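Local structure of CELL division inhibitor (Pyrococcus furiosus, 1G3Q) at residues M1-S6 / G134-L139; L163-F168 / M189-L194; N22-L27 / F114-C119; V57-V62 / Y82-A87. The protein binds ADP and magnesium and probably hydrolyses ATP as the MinD ATPase of cell division. All blocks are in the same frame, centred on the assembly; numbering follows the deposited sequence.

Contact 1: residues M1-S6 / G134-L139; sequences MGRIIS and GEEALL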
loop_
_atom_site.group_PDB
_atom_site.type_symbol
_atom_site.label_atom_id
_atom_site.label_comp_id
_atom_site.label_asym_id
_atom_site.label_seq_id
_atom_site.Cartn_x
_atom_site.Cartn_y
_atom_site.Cartn_z
ATOM N N MET A 1 -5.933 -17.123 -3.048
ATOM C CA MET A 1 -7.011 -16.093 -3.143
ATOM C C MET A 1 -6.794 -15.187 -4.354
ATOM O O MET A 1 -7.717 -14.935 -5.125
ATOM C CB MET A 1 -7.054 -15.257 -1.859
ATOM C CG MET A 1 -7.485 -16.053 -0.633
ATOM S SD MET A 1 -7.329 -15.151 0.929
ATOM C CE MET A 1 -8.818 -14.101 0.880
ATOM N N GLY A 2 -5.566 -14.703 -4.514
ATOM C CA GLY A 2 -5.246 -13.841 -5.635
ATOM C C GLY A 2 -5.947 -12.495 -5.642
ATOM O O GLY A 2 -6.375 -12.031 -6.698
ATOM N N ARG A 3 -6.076 -11.864 -4.478
ATOM C CA ARG A 3 -6.716 -10.553 -4.396
ATOM C C ARG A 3 -5.680 -9.448 -4.585
ATOM O O ARG A 3 -4.743 -9.319 -3.791
ATOM C CB ARG A 3 -7.410 -10.364 -3.044
ATOM C CG ARG A 3 -8.632 -11.246 -2.834
ATOM C CD ARG A 3 -9.199 -11.072 -1.432
ATOM N NE ARG A 3 -9.692 -9.718 -1.185
ATOM C CZ ARG A 3 -10.087 -9.280 0.007
ATOM N NH1 ARG A 3 -10.044 -10.087 1.054
ATOM N NH2 ARG A 3 -10.521 -8.037 0.154
ATOM N N ILE A 4 -5.852 -8.649 -5.632
ATOM C CA ILE A 4 -4.924 -7.559 -5.910
ATOM C C ILE A 4 -5.541 -6.254 -5.422
ATOM O O ILE A 4 -6.531 -5.766 -5.974
ATOM C CB ILE A 4 -4.603 -7.478 -7.415
ATOM C CG1 ILE A 4 -4.173 -8.861 -7.918
ATOM C CG2 ILE A 4 -3.474 -6.471 -7.660
ATOM C CD1 ILE A 4 -3.750 -8.892 -9.386
ATOM N N ILE A 5 -4.946 -5.696 -4.375
ATOM C CA ILE A 5 -5.445 -4.475 -3.767
ATOM C C ILE A 5 -4.504 -3.283 -3.913
ATOM O O ILE A 5 -3.346 -3.336 -3.491
ATOM C CB ILE A 5 -5.698 -4.699 -2.265
ATOM C CG1 ILE A 5 -6.578 -5.940 -2.063
ATOM C CG2 ILE A 5 -6.340 -3.465 -1.661
ATOM C CD1 ILE A 5 -6.820 -6.294 -0.596
ATOM N N SER A 6 -5.010 -2.205 -4.503
ATOM C CA SER A 6 -4.214 -0.997 -4.673
ATOM C C SER A 6 -4.368 -0.112 -3.438
ATOM O O SER A 6 -5.486 0.196 -3.020
ATOM C CB SER A 6 -4.666 -0.227 -5.919
ATOM O OG SER A 6 -4.473 -0.998 -7.093
ATOM N N GLY A 134 -4.529 -2.943 -9.893
ATOM C CA GLY A 134 -5.291 -3.683 -8.899
ATOM C C GLY A 134 -6.742 -3.942 -9.282
ATOM O O GLY A 134 -7.247 -3.375 -10.249
ATOM N N GLU A 135 -7.406 -4.807 -8.517
ATOM C CA GLU A 135 -8.808 -5.159 -8.749
ATOM C C GLU A 135 -9.653 -4.497 -7.670
ATOM O O GLU A 135 -10.842 -4.238 -7.860
ATOM C CB GLU A 135 -9.009 -6.671 -8.644
ATOM C CG GLU A 135 -8.046 -7.507 -9.451
ATOM C CD GLU A 135 -8.089 -8.972 -9.045
ATOM O OE1 GLU A 135 -7.914 -9.268 -7.837
ATOM O OE2 GLU A 135 -8.293 -9.825 -9.932
ATOM N N GLU A 136 -9.023 -4.257 -6.524
ATOM C CA GLU A 136 -9.666 -3.633 -5.379
ATOM C C GLU A 136 -8.834 -2.430 -4.965
ATOM O O GLU A 136 -7.639 -2.363 -5.261
ATOM C CB GLU A 136 -9.721 -4.610 -4.206
ATOM C CG GLU A 136 -10.438 -5.916 -4.488
ATOM C CD GLU A 136 -10.202 -6.942 -3.398
ATOM O OE1 GLU A 136 -10.262 -6.571 -2.208
ATOM O OE2 GLU A 136 -9.962 -8.122 -3.728
ATOM N N ALA A 137 -9.456 -1.494 -4.261
ATOM C CA ALA A 137 -8.754 -0.305 -3.811
ATOM C C ALA A 137 -9.030 0.012 -2.347
ATOM O O ALA A 137 -10.177 -0.014 -1.892
ATOM C CB ALA A 137 -9.134 0.892 -4.683
ATOM N N LEU A 138 -7.962 0.297 -1.613
ATOM C CA LEU A 138 -8.074 0.662 -0.210
ATOM C C LEU A 138 -7.616 2.110 -0.146
ATOM O O LEU A 138 -6.435 2.403 -0.324
ATOM C CB LEU A 138 -7.168 -0.213 0.663
ATOM C CG LEU A 138 -7.170 0.124 2.159
ATOM C CD1 LEU A 138 -8.569 -0.076 2.727
ATOM C CD2 LEU A 138 -6.171 -0.761 2.898
ATOM N N LEU A 139 -8.555 3.016 0.095
ATOM C CA LEU A 139 -8.234 4.432 0.158
ATOM C C LEU A 139 -7.537 4.789 1.462
ATOM O O LEU A 139 -7.971 4.383 2.541
ATOM C CB LEU A 139 -9.510 5.273 0.013
ATOM C CG LEU A 139 -10.498 4.878 -1.091
ATOM C CD1 LEU A 139 -11.624 5.910 -1.145
ATOM C CD2 LEU A 139 -9.794 4.800 -2.433
#
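R3 grips the carboxylate of E136 side-on: NE reaches OE2 at 3.0 Å and NH2 reaches OE1 at 2.8 Å, each on the syn lone pair. The guanidinium and carboxylate planes lie 14° apart, nearly coplanar, and each acceptor lies only 5° out of the guanidinium plane. The bend at chi3 brings NE round to face OE2. CG1 of I5 packs against the same carboxylate, 3.7 Å from E136 OE1. The second glutamate, E135, reaches across with OE1 to the backbone of strand 3-8, where I4 N donates from the anti side at 3.1 Å, 32° out of the carboxylate plane; OE2 salt-bridges to K109. Behind these side chains runs a parallel strand pairing. I4 O accepts from both E135 N and E136 N, S6 N donates to E136 O at 2.7 Å, and L138 N donates to S6 O at 2.8 Å. S6 OG comes within 3.3 Å of G134 CA and is hydrogen-bonded to M131 O. Further out, R3 NH1 bonds to I233 O of helix 221-235. With this charge pair where strands 3-8 and 136-141 begin, the carboxylate of E136 is likely to stay ionised.

Contact 2: residues L163-F168 / M189-L194; sequences LAILGF and MEVPLL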
loop_
_atom_site.group_PDB
_atom_site.type_symbol
_atom_site.label_atom_id
_atom_site.label_comp_id
_atom_site.label_asym_id
_atom_site.label_seq_id
_atom_site.Cartn_x
_atom_site.Cartn_y
_atom_site.Cartn_z
ATOM N N LEU A 163 -12.599 -0.901 -10.540
ATOM C CA LEU A 163 -12.102 -1.450 -9.281
ATOM C C LEU A 163 -13.132 -1.437 -8.159
ATOM O O LEU A 163 -13.919 -0.499 -8.028
ATOM C CB LEU A 163 -10.862 -0.683 -8.803
ATOM C CG LEU A 163 -9.553 -0.802 -9.586
ATOM C CD1 LEU A 163 -9.639 0.001 -10.876
ATOM C CD2 LEU A 163 -8.406 -0.288 -8.715
ATOM N N ALA A 164 -13.107 -2.488 -7.343
ATOM C CA ALA A 164 -14.002 -2.598 -6.201
ATOM C C ALA A 164 -13.382 -1.784 -5.072
ATOM O O ALA A 164 -12.259 -2.065 -4.638
ATOM C CB ALA A 164 -14.139 -4.057 -5.782
ATOM N N ILE A 165 -14.100 -0.767 -4.606
ATOM C CA ILE A 165 -13.596 0.080 -3.534
ATOM C C ILE A 165 -13.965 -0.528 -2.187
ATOM O O ILE A 165 -15.121 -0.475 -1.759
ATOM C CB ILE A 165 -14.180 1.502 -3.620
ATOM C CG1 ILE A 165 -14.124 2.006 -5.067
ATOM C CG2 ILE A 165 -13.402 2.433 -2.700
ATOM C CD1 ILE A 165 -12.732 1.998 -5.691
ATOM N N LEU A 166 -12.970 -1.108 -1.525
ATOM C CA LEU A 166 -13.161 -1.754 -0.232
ATOM C C LEU A 166 -13.597 -0.785 0.855
ATOM O O LEU A 166 -14.406 -1.127 1.720
ATOM C CB LEU A 166 -11.861 -2.433 0.203
ATOM C CG LEU A 166 -11.300 -3.520 -0.712
ATOM C CD1 LEU A 166 -9.961 -4.002 -0.170
ATOM C CD2 LEU A 166 -12.285 -4.672 -0.798
ATOM N N GLY A 167 -13.048 0.423 0.806
ATOM C CA GLY A 167 -13.365 1.428 1.802
ATOM C C GLY A 167 -12.128 2.272 2.036
ATOM O O GLY A 167 -11.242 2.312 1.181
ATOM N N PHE A 168 -12.047 2.938 3.184
ATOM C CA PHE A 168 -10.886 3.770 3.458
ATOM C C PHE A 168 -10.316 3.618 4.862
ATOM O O PHE A 168 -10.972 3.104 5.772
ATOM C CB PHE A 168 -11.221 5.244 3.188
ATOM C CG PHE A 168 -12.030 5.908 4.275
ATOM C CD1 PHE A 168 -11.425 6.788 5.170
ATOM C CD2 PHE A 168 -13.399 5.676 4.389
ATOM C CE1 PHE A 168 -12.169 7.431 6.159
ATOM C CE2 PHE A 168 -14.154 6.315 5.376
ATOM C CZ PHE A 168 -13.538 7.194 6.262
ATOM N N MET A 189 -16.251 10.767 3.116
ATOM C CA MET A 189 -15.708 9.825 2.140
ATOM C C MET A 189 -16.738 9.099 1.281
ATOM O O MET A 189 -16.487 8.827 0.106
ATOM C CB MET A 189 -14.830 8.795 2.849
ATOM C CG MET A 189 -13.547 9.374 3.413
ATOM S SD MET A 189 -12.592 10.218 2.133
ATOM C CE MET A 189 -12.013 8.822 1.174
ATOM N N GLU A 190 -17.887 8.780 1.866
ATOM C CA GLU A 190 -18.949 8.076 1.153
ATOM C C GLU A 190 -18.643 6.591 0.960
ATOM O O GLU A 190 -19.346 5.893 0.228
ATOM C CB GLU A 190 -19.217 8.729 -0.209
ATOM C CG GLU A 190 -19.783 10.138 -0.116
ATOM C CD GLU A 190 -20.301 10.647 -1.448
ATOM O OE1 GLU A 190 -19.500 10.768 -2.401
ATOM O OE2 GLU A 190 -21.515 10.924 -1.538
ATOM N N VAL A 191 -17.584 6.118 1.612
ATOM C CA VAL A 191 -17.204 4.710 1.547
ATOM C C VAL A 191 -16.962 4.233 2.975
ATOM O O VAL A 191 -16.638 5.030 3.854
ATOM C CB VAL A 191 -15.929 4.491 0.701
ATOM C CG1 VAL A 191 -16.219 4.807 -0.758
ATOM C CG2 VAL A 191 -14.796 5.359 1.225
ATOM N N PRO A 192 -17.121 2.925 3.225
ATOM C CA PRO A 192 -16.926 2.345 4.558
ATOM C C PRO A 192 -15.582 2.642 5.217
ATOM O O PRO A 192 -14.526 2.507 4.594
ATOM C CB PRO A 192 -17.111 0.848 4.314
ATOM C CG PRO A 192 -18.041 0.805 3.146
ATOM C CD PRO A 192 -17.489 1.882 2.254
ATOM N N LEU A 193 -15.635 3.054 6.480
ATOM C CA LEU A 193 -14.425 3.323 7.245
ATOM C C LEU A 193 -13.966 1.954 7.733
ATOM O O LEU A 193 -14.605 1.351 8.593
ATOM C CB LEU A 193 -14.735 4.229 8.439
ATOM C CG LEU A 193 -13.604 4.439 9.451
ATOM C CD1 LEU A 193 -12.386 5.031 8.755
ATOM C CD2 LEU A 193 -14.079 5.357 10.563
ATOM N N LEU A 194 -12.867 1.457 7.176
ATOM C CA LEU A 194 -12.366 0.139 7.550
ATOM C C LEU A 194 -11.457 0.135 8.769
ATOM O O LEU A 194 -11.337 -0.883 9.452
ATOM C CB LEU A 194 -11.639 -0.496 6.367
ATOM C CG LEU A 194 -12.481 -0.623 5.096
ATOM C CD1 LEU A 194 -11.687 -1.366 4.040
ATOM C CD2 LEU A 194 -13.779 -1.360 5.402
#
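F168 and L193 form a parallel bridge between the two strands of a beta-alpha-beta unit, strand 164-173, helix 182-189 and edge strand 193-198. Two backbone hydrogen bonds join them, F168 N to P192 O and L194 N to F168 O, both 2.9 Å. Aromatic contacts centre on the F168 ring: CG, set between the backbone N and the carbonyl carbon (chi1 78°), leads the ring in between M189 and L193. M189 CG, at the end of the helix, sits over the centre of one face, 3.5 Å from the centroid and 7° off the normal, with M189 SD behind it in a Met-aromatic contact. L193 CD1 covers the opposite face, offset toward the rim, at 3.8 Å from the centroid. An alanine in place of F168 would probably leave M189 CG and L193 CD1 facing a gap. V191 CG2 packs on ring atom CD2 of F168 at 3.5 Å; beyond the ring, L194 CD1 lies 4.0 Å from L166 CB. A CB on G167 would run into P192 O and L194 CG, and at phi 146° also press on the preceding carbonyl O. At the ring edge, nearly in plane, V191 O stands 3.2 Å from F168 CE2.

Contact 3: residues N22-L27 / F114-C119; sequences NLSVAL and FILIDC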
loop_
_atom_site.group_PDB
_atom_site.type_symbol
_atom_site.label_atom_id
_atom_site.label_comp_id
_atom_site.label_asym_id
_atom_site.label_seq_id
_atom_site.Cartn_x
_atom_site.Cartn_y
_atom_site.Cartn_z
ATOM N N ASN A 22 2.623 -2.561 6.856
ATOM C CA ASN A 22 1.999 -3.130 8.048
ATOM C C ASN A 22 0.887 -4.127 7.730
ATOM O O ASN A 22 0.785 -5.171 8.376
ATOM C CB ASN A 22 1.462 -2.026 8.964
ATOM C CG ASN A 22 2.565 -1.341 9.758
ATOM O OD1 ASN A 22 3.180 -0.380 9.294
ATOM N ND2 ASN A 22 2.831 -1.849 10.954
ATOM N N LEU A 23 0.057 -3.813 6.739
ATOM C CA LEU A 23 -1.024 -4.719 6.361
ATOM C C LEU A 23 -0.431 -6.025 5.828
ATOM O O LEU A 23 -0.936 -7.110 6.119
ATOM C CB LEU A 23 -1.923 -4.069 5.300
ATOM C CG LEU A 23 -3.134 -4.883 4.822
ATOM C CD1 LEU A 23 -3.998 -5.288 6.018
ATOM C CD2 LEU A 23 -3.941 -4.047 3.832
ATOM N N SER A 24 0.646 -5.921 5.052
ATOM C CA SER A 24 1.302 -7.107 4.508
ATOM C C SER A 24 1.743 -8.050 5.623
ATOM O O SER A 24 1.472 -9.256 5.580
ATOM C CB SER A 24 2.535 -6.721 3.685
ATOM O OG SER A 24 2.179 -6.071 2.480
ATOM N N VAL A 25 2.438 -7.497 6.614
ATOM C CA VAL A 25 2.934 -8.292 7.728
ATOM C C VAL A 25 1.789 -8.849 8.573
ATOM O O VAL A 25 1.837 -10.004 9.002
ATOM C CB VAL A 25 3.893 -7.464 8.621
ATOM C CG1 VAL A 25 4.398 -8.318 9.778
ATOM C CG2 VAL A 25 5.083 -6.970 7.791
ATOM N N ALA A 26 0.764 -8.034 8.810
ATOM C CA ALA A 26 -0.386 -8.476 9.591
ATOM C C ALA A 26 -1.061 -9.664 8.900
ATOM O O ALA A 26 -1.353 -10.679 9.534
ATOM C CB ALA A 26 -1.381 -7.330 9.766
ATOM N N LEU A 27 -1.306 -9.539 7.598
ATOM C CA LEU A 27 -1.937 -10.620 6.843
ATOM C C LEU A 27 -1.030 -11.847 6.783
ATOM O O LEU A 27 -1.497 -12.988 6.891
ATOM C CB LEU A 27 -2.279 -10.151 5.423
ATOM C CG LEU A 27 -3.440 -9.161 5.273
ATOM C CD1 LEU A 27 -3.476 -8.632 3.846
ATOM C CD2 LEU A 27 -4.762 -9.853 5.623
ATOM N N PHE A 114 -2.746 -12.381 -1.442
ATOM C CA PHE A 114 -2.887 -10.934 -1.480
ATOM C C PHE A 114 -1.688 -10.292 -2.160
ATOM O O PHE A 114 -0.541 -10.668 -1.908
ATOM C CB PHE A 114 -2.982 -10.363 -0.061
ATOM C CG PHE A 114 -4.303 -10.592 0.607
ATOM C CD1 PHE A 114 -5.371 -9.726 0.381
ATOM C CD2 PHE A 114 -4.482 -11.671 1.466
ATOM C CE1 PHE A 114 -6.602 -9.932 1.005
ATOM C CE2 PHE A 114 -5.707 -11.886 2.093
ATOM C CZ PHE A 114 -6.769 -11.013 1.862
ATOM N N ILE A 115 -1.961 -9.336 -3.038
ATOM C CA ILE A 115 -0.904 -8.586 -3.696
ATOM C C ILE A 115 -1.276 -7.154 -3.352
ATOM O O ILE A 115 -2.291 -6.634 -3.818
ATOM C CB ILE A 115 -0.892 -8.790 -5.228
ATOM C CG1 ILE A 115 -0.573 -10.254 -5.551
ATOM C CG2 ILE A 115 0.152 -7.871 -5.866
ATOM C CD1 ILE A 115 -0.465 -10.565 -7.034
ATOM N N LEU A 116 -0.477 -6.524 -2.501
ATOM C CA LEU A 116 -0.770 -5.158 -2.089
ATOM C C LEU A 116 0.154 -4.202 -2.832
ATOM O O LEU A 116 1.374 -4.275 -2.693
ATOM C CB LEU A 116 -0.593 -5.029 -0.575
ATOM C CG LEU A 116 -1.318 -6.112 0.240
ATOM C CD1 LEU A 116 -1.089 -5.880 1.733
ATOM C CD2 LEU A 116 -2.817 -6.083 -0.075
ATOM N N ILE A 117 -0.435 -3.310 -3.624
ATOM C CA ILE A 117 0.347 -2.365 -4.411
ATOM C C ILE A 117 0.462 -0.989 -3.767
ATOM O O ILE A 117 -0.529 -0.274 -3.620
ATOM C CB ILE A 117 -0.258 -2.166 -5.820
ATOM C CG1 ILE A 117 -0.581 -3.519 -6.462
ATOM C CG2 ILE A 117 0.727 -1.396 -6.693
ATOM C CD1 ILE A 117 -1.478 -3.411 -7.698
ATOM N N ASP A 118 1.682 -0.629 -3.387
ATOM C CA ASP A 118 1.964 0.672 -2.793
ATOM C C ASP A 118 1.991 1.623 -3.987
ATOM O O ASP A 118 2.886 1.545 -4.826
ATOM C CB ASP A 118 3.333 0.634 -2.108
ATOM C CG ASP A 118 3.657 1.916 -1.363
ATOM O OD1 ASP A 118 2.816 2.845 -1.345
ATOM O OD2 ASP A 118 4.768 1.985 -0.789
ATOM N N CYS A 119 1.009 2.512 -4.070
ATOM C CA CYS A 119 0.931 3.437 -5.198
ATOM C C CYS A 119 1.337 4.867 -4.900
ATOM O O CYS A 119 1.252 5.333 -3.765
ATOM C CB CYS A 119 -0.502 3.486 -5.750
ATOM S SG CYS A 119 -1.221 1.909 -6.230
#
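Helix 16-29, which follows the P-loop, packs on the central strand 114-118 through L23, S24 and L27 against L116 and F114. The axes of the two segments approach to 9.6 Å with 167° between their directions, so the helix runs nearly antiparallel over the parallel part of the sheet. On L116 CD1 converge L23 CG at 3.8 Å, S24 OG at 3.4 Å and L27 CD1 at 4.2 Å. With CG anti to the carbonyl carbon (chi1 -50°) and chi2 extended, L116 carries CD1 to the helix. One turn along from L23, L27 CD1 lies over a face of the F114 ring, 4.0 Å from the centroid and 14° off the normal, a CH-pi contact offset toward the rim. Replacing F114 by an alanine would probably leave L27 CD1 without its ring and open a gap beside I233 of helix 221-235. S24 OG hydrogen-bonds to T20 O within its own helix. At the strand's end D118 OD2 bonds to T17 OG1, and just beyond it C119 O accepts from K16 NZ, linking the strand to the ADP and magnesium site. No hydrogen bond crosses between the two segments; the contact is mainly apolar and depends on shape.

Contact 4: residues V57-V62 / Y82-A87; sequences VTLHDV and YVLPGA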
loop_
_atom_site.group_PDB
_atom_site.type_symbol
_atom_site.label_atom_id
_atom_site.label_comp_id
_atom_site.label_asym_id
_atom_site.label_seq_id
_atom_site.Cartn_x
_atom_site.Cartn_y
_atom_site.Cartn_z
ATOM N N VAL A 57 17.696 -6.878 -8.485
ATOM C CA VAL A 57 16.681 -6.857 -9.533
ATOM C C VAL A 57 15.395 -6.278 -8.963
ATOM O O VAL A 57 14.929 -6.709 -7.910
ATOM C CB VAL A 57 16.401 -8.277 -10.067
ATOM C CG1 VAL A 57 15.466 -8.203 -11.263
ATOM C CG2 VAL A 57 17.711 -8.957 -10.451
ATOM N N THR A 58 14.822 -5.307 -9.667
ATOM C CA THR A 58 13.612 -4.649 -9.195
ATOM C C THR A 58 12.504 -4.599 -10.235
ATOM O O THR A 58 12.681 -4.997 -11.385
ATOM C CB THR A 58 13.907 -3.191 -8.793
ATOM O OG1 THR A 58 14.405 -2.486 -9.936
ATOM C CG2 THR A 58 14.949 -3.130 -7.677
ATOM N N LEU A 59 11.356 -4.087 -9.810
ATOM C CA LEU A 59 10.212 -3.937 -10.694
ATOM C C LEU A 59 10.622 -3.033 -11.860
ATOM O O LEU A 59 10.158 -3.204 -12.987
ATOM C CB LEU A 59 9.043 -3.314 -9.923
ATOM C CG LEU A 59 7.771 -2.934 -10.691
ATOM C CD1 LEU A 59 7.239 -4.135 -11.454
ATOM C CD2 LEU A 59 6.731 -2.414 -9.710
ATOM N N HIS A 60 11.509 -2.078 -11.588
ATOM C CA HIS A 60 11.967 -1.158 -12.626
ATOM C C HIS A 60 12.675 -1.904 -13.754
ATOM O O HIS A 60 12.528 -1.553 -14.929
ATOM C CB HIS A 60 12.896 -0.094 -12.028
ATOM C CG HIS A 60 12.201 0.857 -11.101
ATOM N ND1 HIS A 60 11.715 0.475 -9.869
ATOM C CD2 HIS A 60 11.902 2.170 -11.234
ATOM C CE1 HIS A 60 11.148 1.514 -9.283
ATOM N NE2 HIS A 60 11.248 2.555 -10.090
ATOM N N ASP A 61 13.439 -2.931 -13.393
ATOM C CA ASP A 61 14.145 -3.742 -14.379
ATOM C C ASP A 61 13.118 -4.472 -15.234
ATOM O O ASP A 61 13.256 -4.568 -16.456
ATOM C CB ASP A 61 15.050 -4.764 -13.686
ATOM C CG ASP A 61 16.248 -4.123 -13.022
ATOM O OD1 ASP A 61 17.072 -3.525 -13.742
ATOM O OD2 ASP A 61 16.370 -4.220 -11.782
ATOM N N VAL A 62 12.084 -4.984 -14.577
ATOM C CA VAL A 62 11.016 -5.708 -15.254
ATOM C C VAL A 62 10.280 -4.780 -16.220
ATOM O O VAL A 62 10.057 -5.130 -17.385
ATOM C CB VAL A 62 10.001 -6.278 -14.228
ATOM C CG1 VAL A 62 8.909 -7.058 -14.944
ATOM C CG2 VAL A 62 10.723 -7.174 -13.218
ATOM N N TYR A 82 6.378 -11.528 0.865
ATOM C CA TYR A 82 7.392 -11.372 -0.160
ATOM C C TYR A 82 7.294 -9.955 -0.701
ATOM O O TYR A 82 6.280 -9.281 -0.510
ATOM C CB TYR A 82 7.175 -12.400 -1.270
ATOM C CG TYR A 82 7.179 -13.812 -0.736
ATOM C CD1 TYR A 82 6.058 -14.338 -0.098
ATOM C CD2 TYR A 82 8.328 -14.600 -0.809
ATOM C CE1 TYR A 82 6.077 -15.615 0.460
ATOM C CE2 TYR A 82 8.361 -15.877 -0.253
ATOM C CZ TYR A 82 7.232 -16.375 0.381
ATOM O OH TYR A 82 7.267 -17.625 0.945
ATOM N N VAL A 83 8.348 -9.495 -1.359
ATOM C CA VAL A 83 8.333 -8.144 -1.892
ATOM C C VAL A 83 8.848 -8.063 -3.324
ATOM O O VAL A 83 9.729 -8.827 -3.736
ATOM C CB VAL A 83 9.155 -7.188 -0.977
ATOM C CG1 VAL A 83 10.600 -7.653 -0.902
ATOM C CG2 VAL A 83 9.076 -5.740 -1.489
ATOM N N LEU A 84 8.234 -7.160 -4.083
ATOM C CA LEU A 84 8.600 -6.865 -5.469
ATOM C C LEU A 84 9.060 -5.421 -5.284
ATOM O O LEU A 84 8.265 -4.488 -5.358
ATOM C CB LEU A 84 7.363 -6.936 -6.377
ATOM C CG LEU A 84 7.515 -6.511 -7.845
ATOM C CD1 LEU A 84 8.767 -7.114 -8.428
ATOM C CD2 LEU A 84 6.286 -6.946 -8.644
ATOM N N PRO A 85 10.359 -5.231 -5.009
ATOM C CA PRO A 85 10.984 -3.927 -4.775
ATOM C C PRO A 85 11.173 -3.004 -5.964
ATOM O O PRO A 85 11.198 -3.437 -7.106
ATOM C CB PRO A 85 12.317 -4.311 -4.148
ATOM C CG PRO A 85 12.694 -5.520 -4.974
ATOM C CD PRO A 85 11.380 -6.298 -5.055
ATOM N N GLY A 86 11.308 -1.718 -5.668
ATOM C CA GLY A 86 11.533 -0.734 -6.707
ATOM C C GLY A 86 12.955 -0.215 -6.575
ATOM O O GLY A 86 13.520 -0.227 -5.481
ATOM N N ALA A 87 13.545 0.218 -7.683
ATOM C CA ALA A 87 14.900 0.754 -7.653
ATOM C C ALA A 87 14.794 2.211 -7.223
ATOM O O ALA A 87 13.739 2.828 -7.379
ATOM C CB ALA A 87 15.543 0.656 -9.042
#
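T58 holds OG1 between its backbone N and carbonyl carbon (chi1 60°), which sets CG2 anti to the carbonyl carbon and against G86 C and A87 N. T58 is the N-cap of helix 59-63 and forms a capping box with D61: T58 N donates to D61 OD2 at 2.8 Å, on its anti lone pair, and OG1 accepts a weak bond from H60 N. The strand-end loop 85-87 meets this helix start. L59 N donates to P85 O at 2.8 Å with a nearly straight angle of 174°, so the first turn is anchored to the loop. T58 CB lies 3.2 Å from the same P85 O, and T58 OG1 is 3.5 Å from A87 CB. The imidazole of H60 is backed by A87, whose CB lies over its face in a CH-pi contact, 4.2 Å from the centroid; G86 CA approaches its edge. A CB on G86 would clash with H60 CE1. H60 NE2 hydrogen-bonds to L41 O. Beside these, L59 CD1 touches L84 CD2 at 4.1 Å, in a cluster with V37 of strand 34-38 and L101 of helix 101-106, and H92 of helix 90-95 flanks H60 and A87.

In the fold
All four contacts reach one mixed sheet. Contacts 1 and 3 are buried near its middle and touch directly: strands 3-8 and 114-118 are neighbours, joined by I5 N to I115 O. Contacts 1 and 2 share the seam between strands 136-141 and 164-173, where E135 O meets A164 N. Contact 4 is also buried but lies toward the other end, about 28 Å between centres from contact 2, which is only partly buried. The chemistry follows place: contact 1 combines backbone pairing with an ion pair, contact 2 pairs the edge strand with its neighbour and sandwiches an aromatic ring, contact 3 is mainly apolar helix-on-strand with no hydrogen bond across, and contact 4 fastens a self-capped helix start to a loop by one backbone bond.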